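Local coordinates for protein glycosyl transferase (Staphylococcus aureus, PDB 5U02) that belongs to the TarS-type glycosyl transferases, of which this chain carries a helical linker region followed by two beta-rich C-terminal domains, at residues A238-L246 / L295-E303; V114-F122 / Y128-K136. All coordinates share one frame; numbering follows the deposited sequence.

From the N terminus the chain runs through the helices of the linker region and then forms contact 2, a beta hairpin in which 128-136 turns back on 114-122 after a gap of five residues. It continues into the first C-terminal domain, where 238-246 meets 295-303, a loop of the second domain, to complete contact 1 across 48 intervening, mostly strand residues. One closure is thus local and the other long-range: the hairpin of contact 2 packs against the helical region, while contact 1 joins the two C-terminal domains. The two follow in series and neither nest nor cross. Their centres lie 46 Å apart, on opposite sides of the chain's centre.

Contact 1 (A238-L246 / L295-E303); sequences AYTAETSAL and LDRGYVFEE
The backbones of S244 and Y299 meet in a single beta bridge: S244 N donates to G298 O (2.8 Å), and V300 N returns a bond to S244 O (3.0 Å). Just upstream, T240 to T243 form a type II turn whose T240 O accepts from both the backbone N and OG1 of T243. One water joins T243 OG1 to G298 N, and another links L246 N with V300 O, extending the pairing beyond the bridge.

Among the side chains, R297 passes E242 O, which lies at the edge of its guanidinium group, in the plane. The chain of R297 bends at chi3 (85°), bringing NH1 to E242 OE1 in a salt bridge of 2.6 Å, with carboxylate and guanidinium planes turned 69° apart. S244 lays CB over one face of the Y299 ring, a CH-pi contact, while its hydroxyl bonds with T257 of strand 252-260. L246 sets CD2 at the edge of the F301 ring, 4.1 Å from CZ. V300 CG1 fills the angle between Y239 CE1 and T243 CG2.

This is an interdomain junction between two regions of E-set type. Strand 252-260 pairs with A245 and touches Y299, strand 138-146 packs F146 against Y239 and V300, and Q321 of strand 313-323 bonds to the backbones of Y299 and F301.

Contact 2 (V114-F122 / Y128-K136); sequences VDGKLNIQF and YFEGIDIAK
L118 and I132 form the tight heart of this antiparallel hairpin as a hydrogen-bonded pair, with L118 N to I132 O at 2.9 Å and the return bond from I132 N to L118 O. G131 and I132 together face L118, a G1 beta bulge, with glycine at positive phi. N119 braces it: with CG anti to the carbonyl carbon (chi1 -60°), OD1 accepts from G131 N at 2.8 Å. Beyond, I120 and F129 exchange a second pair of backbone bonds. On the face bearing L118, I120 and I132, CD1 of I120 meets CD1 of I132 at 3.7 Å, and L118 CD1 reaches I134 CD1 at 3.6 Å.

One margin is looser and more polar. K117 lies alongside exposed D133, yet NZ stays 4.9 Å from OD1, too far for a salt bridge. At the other end exposed Y128 is nevertheless closely packed, with Q121 CB over the centre of one face of its ring, a CH-pi contact.

Strand 110-114 pairs with 117-121 to complete a three-stranded antiparallel sheet. Y103 of helix 93-105 packs on I132 and F122, and H86 of helix 82-89 meets F129 edge-to-face, joining the sheet to the helical region.

Contact 1 (A238-L246 / L295-E303)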
# COMPACT_ATOMS: atom_id res chain seq x y z
N ALA A 238 13.50 -0.83 24.37
CA ALA A 238 13.35 0.40 25.14
C ALA A 238 12.56 0.23 26.43
O ALA A 238 12.48 1.18 27.21
CB ALA A 238 12.69 1.47 24.27
N TYR A 239 11.99 -0.95 26.69
CA TYR A 239 11.16 -1.17 27.86
C TYR A 239 11.73 -2.29 28.72
O TYR A 239 12.47 -3.16 28.24
CB TYR A 239 9.72 -1.51 27.47
CG TYR A 239 9.11 -0.54 26.49
CD1 TYR A 239 8.47 0.61 26.94
CD2 TYR A 239 9.17 -0.77 25.13
CE1 TYR A 239 7.91 1.50 26.04
CE2 TYR A 239 8.62 0.12 24.23
CZ TYR A 239 7.98 1.25 24.69
OH TYR A 239 7.43 2.14 23.80
N THR A 240 11.38 -2.26 30.01
CA THR A 240 11.60 -3.41 30.87
C THR A 240 10.82 -4.61 30.33
O THR A 240 9.73 -4.47 29.78
CB THR A 240 11.14 -3.09 32.30
OG1 THR A 240 11.78 -1.89 32.75
CG2 THR A 240 11.48 -4.23 33.25
N ALA A 241 11.41 -5.79 30.49
CA ALA A 241 10.75 -7.01 30.04
C ALA A 241 9.36 -7.14 30.64
O ALA A 241 9.12 -6.70 31.77
CB ALA A 241 11.60 -8.24 30.40
N GLU A 242 8.44 -7.70 29.87
CA GLU A 242 7.04 -7.95 30.20
C GLU A 242 6.18 -6.68 30.18
O GLU A 242 4.98 -6.78 30.45
CB GLU A 242 6.88 -8.66 31.55
CG GLU A 242 7.55 -10.04 31.59
CD GLU A 242 6.94 -11.01 30.59
OE1 GLU A 242 5.71 -10.95 30.36
OE2 GLU A 242 7.68 -11.84 30.02
N THR A 243 6.74 -5.52 29.85
CA THR A 243 5.92 -4.33 29.63
C THR A 243 4.86 -4.62 28.57
O THR A 243 5.16 -5.17 27.51
CB THR A 243 6.80 -3.15 29.21
OG1 THR A 243 7.66 -2.78 30.29
CG2 THR A 243 5.95 -1.95 28.81
N SER A 244 3.61 -4.25 28.86
CA SER A 244 2.46 -4.69 28.08
C SER A 244 1.58 -3.51 27.69
O SER A 244 1.75 -2.38 28.16
CB SER A 244 1.61 -5.70 28.87
OG SER A 244 2.34 -6.86 29.17
N ALA A 245 0.61 -3.80 26.83
CA ALA A 245 -0.43 -2.88 26.42
C ALA A 245 -1.79 -3.47 26.75
O ALA A 245 -2.02 -4.67 26.53
CB ALA A 245 -0.34 -2.59 24.91
N LEU A 246 -2.68 -2.64 27.28
CA LEU A 246 -4.02 -3.09 27.65
C LEU A 246 -4.93 -3.06 26.43
O LEU A 246 -5.00 -2.06 25.71
CB LEU A 246 -4.59 -2.21 28.76
CG LEU A 246 -5.96 -2.60 29.32
CD1 LEU A 246 -5.88 -3.92 30.08
CD2 LEU A 246 -6.49 -1.49 30.21
N LEU A 295 0.71 -3.79 38.50
CA LEU A 295 1.15 -4.49 39.71
C LEU A 295 2.25 -5.50 39.42
O LEU A 295 3.23 -5.58 40.16
CB LEU A 295 -0.04 -5.18 40.38
CG LEU A 295 -1.25 -4.28 40.65
CD1 LEU A 295 -2.34 -5.07 41.35
CD2 LEU A 295 -0.84 -3.05 41.46
N ASP A 296 2.10 -6.28 38.34
CA ASP A 296 3.06 -7.32 38.00
C ASP A 296 3.98 -6.94 36.86
O ASP A 296 5.05 -7.54 36.71
CB ASP A 296 2.33 -8.62 37.63
CG ASP A 296 1.55 -9.22 38.81
OD1 ASP A 296 1.85 -8.87 39.96
OD2 ASP A 296 0.65 -10.04 38.56
N ARG A 297 3.58 -5.97 36.05
CA ARG A 297 4.34 -5.55 34.88
C ARG A 297 3.89 -4.15 34.52
O ARG A 297 2.82 -3.70 34.94
CB ARG A 297 4.12 -6.52 33.71
CG ARG A 297 2.70 -6.49 33.15
CD ARG A 297 2.45 -7.59 32.14
NE ARG A 297 2.06 -8.86 32.76
CZ ARG A 297 2.76 -9.98 32.67
NH1 ARG A 297 3.89 -10.02 31.98
NH2 ARG A 297 2.32 -11.08 33.27
N GLY A 298 4.71 -3.44 33.76
CA GLY A 298 4.33 -2.13 33.31
C GLY A 298 3.32 -2.19 32.19
O GLY A 298 3.32 -3.11 31.37
N TYR A 299 2.45 -1.18 32.15
CA TYR A 299 1.50 -0.98 31.06
C TYR A 299 1.71 0.40 30.48
O TYR A 299 1.72 1.40 31.22
CB TYR A 299 0.05 -1.14 31.54
CG TYR A 299 -0.40 -2.58 31.64
CD1 TYR A 299 -0.14 -3.33 32.79
CD2 TYR A 299 -1.09 -3.18 30.60
CE1 TYR A 299 -0.55 -4.65 32.88
CE2 TYR A 299 -1.50 -4.49 30.68
CZ TYR A 299 -1.23 -5.22 31.82
OH TYR A 299 -1.64 -6.53 31.90
N VAL A 300 1.90 0.47 29.16
CA VAL A 300 2.16 1.73 28.48
C VAL A 300 0.87 2.20 27.82
O VAL A 300 0.21 1.43 27.11
CB VAL A 300 3.29 1.58 27.44
CG1 VAL A 300 4.64 1.66 28.13
CG2 VAL A 300 3.15 0.28 26.67
N PHE A 301 0.51 3.45 28.07
CA PHE A 301 -0.66 4.08 27.48
C PHE A 301 -0.23 5.27 26.65
O PHE A 301 0.80 5.90 26.92
CB PHE A 301 -1.67 4.52 28.56
CG PHE A 301 -2.32 3.37 29.29
CD1 PHE A 301 -1.67 2.76 30.35
CD2 PHE A 301 -3.57 2.91 28.91
CE1 PHE A 301 -2.26 1.70 31.02
CE2 PHE A 301 -4.16 1.85 29.57
CZ PHE A 301 -3.51 1.25 30.63
N GLU A 302 -1.02 5.59 25.63
CA GLU A 302 -0.75 6.75 24.80
C GLU A 302 -0.95 8.03 25.62
O GLU A 302 -1.96 8.19 26.30
CB GLU A 302 -1.65 6.76 23.57
CG GLU A 302 -3.11 6.43 23.86
CD GLU A 302 -4.05 6.81 22.72
OE1 GLU A 302 -5.25 6.49 22.82
OE2 GLU A 302 -3.59 7.43 21.73
N GLU A 303 0.03 8.92 25.56
CA GLU A 303 -0.08 10.17 26.29
C GLU A 303 -0.96 11.15 25.53
O GLU A 303 -1.09 11.10 24.31
CB GLU A 303 1.31 10.77 26.53
CG GLU A 303 2.20 9.90 27.43
CD GLU A 303 3.46 10.62 27.86
OE1 GLU A 303 4.16 11.18 27.00
OE2 GLU A 303 3.75 10.63 29.08
O HOH W 1 7.30 -4.18 33.08
O HOH W 2 -1.83 -0.10 28.06

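Contact 2 (V114-F122 / Y128-K136)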
# COMPACT_ATOMS: atom_id res chain seq x y z
N VAL A 114 16.13 -10.86 -14.32
CA VAL A 114 15.68 -11.82 -15.32
C VAL A 114 15.44 -13.15 -14.62
O VAL A 114 16.35 -13.70 -14.00
CB VAL A 114 16.69 -11.96 -16.48
CG1 VAL A 114 16.37 -13.17 -17.33
CG2 VAL A 114 16.72 -10.70 -17.34
N ASP A 115 14.21 -13.66 -14.70
CA ASP A 115 13.80 -14.90 -14.03
C ASP A 115 14.02 -14.84 -12.52
O ASP A 115 14.35 -15.85 -11.89
CB ASP A 115 14.52 -16.12 -14.61
CG ASP A 115 14.27 -16.30 -16.09
OD1 ASP A 115 13.17 -16.77 -16.45
OD2 ASP A 115 15.17 -15.99 -16.89
N GLY A 116 13.84 -13.67 -11.92
CA GLY A 116 14.10 -13.53 -10.49
C GLY A 116 15.56 -13.58 -10.12
O GLY A 116 15.89 -13.94 -8.98
N LYS A 117 16.45 -13.24 -11.05
CA LYS A 117 17.88 -13.24 -10.81
C LYS A 117 18.50 -12.01 -11.45
O LYS A 117 17.94 -11.42 -12.38
CB LYS A 117 18.54 -14.52 -11.35
CG LYS A 117 18.73 -15.59 -10.29
CD LYS A 117 18.42 -16.98 -10.83
CE LYS A 117 19.16 -17.25 -12.13
NZ LYS A 117 18.59 -18.43 -12.85
N LEU A 118 19.67 -11.63 -10.95
CA LEU A 118 20.32 -10.39 -11.35
C LEU A 118 21.28 -10.60 -12.51
O LEU A 118 22.01 -11.60 -12.55
CB LEU A 118 21.07 -9.77 -10.16
CG LEU A 118 20.37 -8.66 -9.38
CD1 LEU A 118 18.91 -8.98 -9.17
CD2 LEU A 118 21.07 -8.45 -8.04
N ASN A 119 21.27 -9.66 -13.45
CA ASN A 119 22.31 -9.52 -14.47
C ASN A 119 22.98 -8.17 -14.25
O ASN A 119 22.32 -7.13 -14.37
CB ASN A 119 21.73 -9.63 -15.88
CG ASN A 119 21.03 -10.95 -16.13
OD1 ASN A 119 21.18 -11.90 -15.36
ND2 ASN A 119 20.27 -11.02 -17.22
N ILE A 120 24.27 -8.19 -13.94
CA ILE A 120 24.96 -7.02 -13.42
C ILE A 120 26.19 -6.70 -14.27
O ILE A 120 26.99 -7.59 -14.56
CB ILE A 120 25.39 -7.23 -11.95
CG1 ILE A 120 24.18 -7.51 -11.07
CG2 ILE A 120 26.15 -6.01 -11.45
CD1 ILE A 120 24.54 -8.01 -9.68
N GLN A 121 26.33 -5.43 -14.64
CA GLN A 121 27.59 -4.88 -15.12
C GLN A 121 28.08 -3.89 -14.07
O GLN A 121 27.40 -2.91 -13.78
CB GLN A 121 27.44 -4.20 -16.48
CG GLN A 121 28.66 -3.35 -16.86
CD GLN A 121 28.42 -2.38 -18.03
OE1 GLN A 121 27.44 -1.65 -18.04
NE2 GLN A 121 29.33 -2.36 -18.99
N PHE A 122 29.25 -4.17 -13.48
CA PHE A 122 29.65 -3.44 -12.28
C PHE A 122 30.31 -2.10 -12.60
O PHE A 122 30.25 -1.18 -11.77
CB PHE A 122 30.60 -4.31 -11.44
CG PHE A 122 29.91 -5.46 -10.77
CD1 PHE A 122 29.27 -5.30 -9.55
CD2 PHE A 122 29.89 -6.71 -11.36
CE1 PHE A 122 28.64 -6.37 -8.93
CE2 PHE A 122 29.27 -7.78 -10.75
CZ PHE A 122 28.64 -7.61 -9.54
N TYR A 128 28.82 -8.20 -18.60
CA TYR A 128 27.64 -8.49 -17.78
C TYR A 128 27.75 -9.91 -17.26
O TYR A 128 27.85 -10.86 -18.05
CB TYR A 128 26.35 -8.32 -18.59
CG TYR A 128 25.76 -6.93 -18.61
CD1 TYR A 128 26.25 -5.96 -19.48
CD2 TYR A 128 24.69 -6.60 -17.79
CE1 TYR A 128 25.70 -4.69 -19.52
CE2 TYR A 128 24.13 -5.33 -17.83
CZ TYR A 128 24.64 -4.38 -18.69
OH TYR A 128 24.09 -3.12 -18.73
N PHE A 129 27.75 -10.07 -15.94
CA PHE A 129 27.61 -11.37 -15.31
C PHE A 129 26.13 -11.63 -15.07
O PHE A 129 25.44 -10.81 -14.46
CB PHE A 129 28.40 -11.44 -14.01
CG PHE A 129 29.87 -11.19 -14.17
CD1 PHE A 129 30.38 -9.91 -14.10
CD2 PHE A 129 30.74 -12.24 -14.42
CE1 PHE A 129 31.73 -9.68 -14.26
CE2 PHE A 129 32.09 -12.02 -14.58
CZ PHE A 129 32.59 -10.73 -14.50
N GLU A 130 25.64 -12.77 -15.55
CA GLU A 130 24.21 -13.01 -15.63
C GLU A 130 23.79 -14.16 -14.72
O GLU A 130 24.55 -15.11 -14.50
CB GLU A 130 23.80 -13.31 -17.09
CG GLU A 130 24.55 -12.46 -18.11
CD GLU A 130 23.74 -12.16 -19.36
OE1 GLU A 130 24.29 -12.32 -20.47
OE2 GLU A 130 22.57 -11.76 -19.24
N GLY A 131 22.58 -14.05 -14.17
CA GLY A 131 21.99 -15.12 -13.39
C GLY A 131 22.46 -15.21 -11.95
O GLY A 131 22.74 -16.31 -11.46
N ILE A 132 22.54 -14.08 -11.26
CA ILE A 132 23.05 -14.03 -9.90
C ILE A 132 21.89 -14.15 -8.92
O ILE A 132 20.98 -13.31 -8.93
CB ILE A 132 23.85 -12.74 -9.66
CG1 ILE A 132 24.89 -12.55 -10.77
CG2 ILE A 132 24.51 -12.76 -8.29
CD1 ILE A 132 25.77 -11.34 -10.59
N ASP A 133 21.92 -15.18 -8.09
CA ASP A 133 20.85 -15.42 -7.11
C ASP A 133 20.76 -14.25 -6.12
O ASP A 133 21.72 -13.51 -5.90
CB ASP A 133 21.10 -16.73 -6.35
CG ASP A 133 20.60 -17.95 -7.12
OD1 ASP A 133 19.97 -17.78 -8.18
OD2 ASP A 133 20.85 -19.08 -6.65
N ILE A 134 19.59 -14.10 -5.51
CA ILE A 134 19.34 -13.06 -4.52
C ILE A 134 19.25 -13.73 -3.16
O ILE A 134 18.31 -14.50 -2.89
CB ILE A 134 18.08 -12.26 -4.83
CG1 ILE A 134 18.10 -11.77 -6.28
CG2 ILE A 134 17.96 -11.08 -3.87
CD1 ILE A 134 17.13 -10.63 -6.54
N ALA A 135 20.21 -13.43 -2.29
CA ALA A 135 20.25 -13.98 -0.94
C ALA A 135 19.26 -13.25 -0.03
O ALA A 135 18.74 -12.18 -0.36
CB ALA A 135 21.67 -13.90 -0.37
N LYS A 136 19.00 -13.85 1.12
CA LYS A 136 18.05 -13.28 2.06
C LYS A 136 18.60 -11.98 2.64
O LYS A 136 19.79 -11.89 2.97
CB LYS A 136 17.74 -14.27 3.17
CG LYS A 136 16.27 -14.39 3.52
CD LYS A 136 15.97 -15.68 4.25
CE LYS A 136 15.89 -15.47 5.75
NZ LYS A 136 15.32 -16.66 6.44